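Local atomic coordinates of light Chain (Clostridium botulinum, PDB entry 6BVD), a protein that acts as a zinc-dependent endopeptidase, the protease domain of the mosaic botulinum neurotoxin type HA, and probably cleaves a SNARE protein of nerve terminals. Residues Asn44-Pro49 against Gln151-Ile156. Numbering follows the deposited sequence.
Sequences NVWIIP and QMANLI
Trp46 reaches from its strand to Ile156, Ala153 and Gln151. Its CB comes 4.2 Å from Leu155 O and is only loosely set against Ile156 CG1. With CG anti to the carbonyl carbon (chi1 -68°), the indole runs back past Ala153 towards Gln151. CD1 meets Ala153 CB at 3.8 Å, near the ring plane. NE1 donates to a water lying in that plane. The same water accepts from Gln151 NE2 and donates to Met152 O, so three bonds to the protein fix it. Beside NE1, on the six-membered ring, CZ2 comes within 3.7 Å of Gln151 NE2, whose amide plane is turned 72° from the ring.

The backbones pair as parallel strands. Trp46 N donates to Leu155 O in a nearly straight bond of 3.0 Å. Asn44 O is gripped twice. Asn154 N approaches it on an in-plane lone pair at 3.1 Å, while Leu155 N lies almost in line with the carbonyl, in a longer and more bent bond. On the sheet face away from Trp46, Val45 CG1 touches Leu155 CD2 at 3.8 Å; the two side chains lie side by side. The side chain of Leu155 is about 14 Å from the zinc ion. Asn44 and Asn154 also bring their side chains together, but each ND2 donates to a backbone carbonyl, of Lys114 and Ile113 respectively.

Residues 151-156 link strand 148-152, outermost in this chain's mixed sheet, to strand 155-158 in its interior. Strand 45-48 lies between strands 36-40 and 155-158. Ala38 and Gln40 also touch Trp46, and helix 83-100 packs against Ile47.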
loop_
_atom_site.group_PDB
_atom_site.type_symbol
_atom_site.label_atom_id
_atom_site.label_comp_id
_atom_site.label_asym_id
_atom_site.label_seq_id
_atom_site.Cartn_x
_atom_site.Cartn_y
_atom_site.Cartn_z
ATOM N N ASN A 44 11.811 -9.581 15.005
ATOM C CA ASN A 44 13.022 -9.085 15.651
ATOM C C ASN A 44 13.195 -7.557 15.627
ATOM O O ASN A 44 14.249 -7.058 15.964
ATOM C CB ASN A 44 14.295 -9.756 15.069
ATOM C CG ASN A 44 14.353 -11.259 15.355
ATOM O OD1 ASN A 44 13.854 -11.704 16.383
ATOM N ND2 ASN A 44 14.922 -12.043 14.429
ATOM N N VAL A 45 12.182 -6.810 15.255
ATOM C CA VAL A 45 12.307 -5.344 15.264
ATOM C C VAL A 45 11.157 -4.758 16.066
ATOM O O VAL A 45 9.965 -4.971 15.759
ATOM C CB VAL A 45 12.303 -4.730 13.812
ATOM C CG1 VAL A 45 12.539 -3.236 13.870
ATOM C CG2 VAL A 45 13.366 -5.368 12.962
ATOM N N TRP A 46 11.507 -4.005 17.098
ATOM C CA TRP A 46 10.505 -3.406 17.976
ATOM C C TRP A 46 10.542 -1.921 17.858
ATOM O O TRP A 46 11.627 -1.331 17.765
ATOM C CB TRP A 46 10.758 -3.797 19.464
ATOM C CG TRP A 46 10.509 -5.241 19.675
ATOM C CD1 TRP A 46 11.385 -6.248 19.476
ATOM C CD2 TRP A 46 9.257 -5.845 20.064
ATOM N NE1 TRP A 46 10.760 -7.464 19.739
ATOM C CE2 TRP A 46 9.459 -7.238 20.095
ATOM C CE3 TRP A 46 7.994 -5.336 20.396
ATOM C CZ2 TRP A 46 8.434 -8.151 20.475
ATOM C CZ3 TRP A 46 6.963 -6.246 20.765
ATOM C CH2 TRP A 46 7.200 -7.633 20.782
ATOM N N ILE A 47 9.369 -1.308 17.892
ATOM C CA ILE A 47 9.287 0.146 17.981
ATOM C C ILE A 47 8.745 0.610 19.328
ATOM O O ILE A 47 7.688 0.135 19.782
ATOM C CB ILE A 47 8.389 0.723 16.861
ATOM C CG1 ILE A 47 8.929 0.287 15.501
ATOM C CG2 ILE A 47 8.254 2.271 16.984
ATOM C CD1 ILE A 47 8.043 0.632 14.329
ATOM N N ILE A 48 9.467 1.542 19.962
ATOM C CA ILE A 48 8.912 2.265 21.092
ATOM C C ILE A 48 8.662 3.715 20.683
ATOM O O ILE A 48 9.591 4.523 20.624
ATOM C CB ILE A 48 9.833 2.212 22.321
ATOM C CG1 ILE A 48 10.115 0.749 22.706
ATOM C CG2 ILE A 48 9.216 3.040 23.480
ATOM C CD1 ILE A 48 11.176 0.565 23.798
ATOM N N PRO A 49 7.396 4.059 20.405
ATOM C CA PRO A 49 7.139 5.368 19.774
ATOM C C PRO A 49 7.123 6.515 20.785
ATOM O O PRO A 49 6.124 7.197 20.967
ATOM C CB PRO A 49 5.777 5.170 19.124
ATOM C CG PRO A 49 5.066 4.230 20.111
ATOM C CD PRO A 49 6.151 3.290 20.618
ATOM N N GLN A 151 13.679 -12.318 26.200
ATOM C CA GLN A 151 13.423 -12.393 24.776
ATOM C C GLN A 151 14.635 -11.846 24.007
ATOM O O GLN A 151 15.323 -10.972 24.499
ATOM C CB GLN A 151 12.160 -11.617 24.458
ATOM C CG GLN A 151 11.811 -11.570 23.027
ATOM C CD GLN A 151 10.323 -11.615 22.848
ATOM O OE1 GLN A 151 9.580 -11.921 23.788
ATOM N NE2 GLN A 151 9.873 -11.291 21.657
ATOM N N MET A 152 14.934 -12.422 22.848
ATOM C CA MET A 152 15.996 -11.903 21.982
ATOM C C MET A 152 15.384 -11.057 20.862
ATOM O O MET A 152 14.237 -11.279 20.504
ATOM C CB MET A 152 16.829 -13.044 21.392
ATOM C CG MET A 152 17.542 -13.915 22.438
ATOM S SD MET A 152 18.519 -15.228 21.681
ATOM C CE MET A 152 19.248 -14.386 20.272
ATOM N N ALA A 153 16.133 -10.085 20.332
ATOM C CA ALA A 153 15.688 -9.307 19.149
ATOM C C ALA A 153 16.935 -8.638 18.548
ATOM O O ALA A 153 18.017 -8.737 19.123
ATOM C CB ALA A 153 14.637 -8.245 19.516
ATOM N N ASN A 154 16.799 -7.997 17.386
ATOM C CA ASN A 154 17.965 -7.390 16.732
ATOM C C ASN A 154 17.970 -5.859 16.829
ATOM O O ASN A 154 19.030 -5.230 16.773
ATOM C CB ASN A 154 18.013 -7.811 15.220
ATOM C CG ASN A 154 18.227 -9.318 15.022
ATOM O OD1 ASN A 154 18.641 -10.063 15.951
ATOM N ND2 ASN A 154 17.975 -9.786 13.789
ATOM N N LEU A 155 16.804 -5.250 16.939
ATOM C CA LEU A 155 16.707 -3.802 16.773
ATOM C C LEU A 155 15.522 -3.196 17.527
ATOM O O LEU A 155 14.418 -3.712 17.486
ATOM C CB LEU A 155 16.576 -3.446 15.254
ATOM C CG LEU A 155 16.244 -1.983 14.945
ATOM C CD1 LEU A 155 17.302 -0.995 15.411
ATOM C CD2 LEU A 155 16.017 -1.832 13.376
ATOM N N ILE A 156 15.770 -2.084 18.206
ATOM C CA ILE A 156 14.727 -1.315 18.847
ATOM C C ILE A 156 14.805 0.116 18.341
ATOM O O ILE A 156 15.848 0.778 18.471
ATOM C CB ILE A 156 14.882 -1.335 20.384
ATOM C CG1 ILE A 156 14.847 -2.790 20.884
ATOM C CG2 ILE A 156 13.818 -0.444 21.025
ATOM C CD1 ILE A 156 15.165 -2.924 22.360
HETATM O O HOH W 1 11.849 -10.384 19.536
#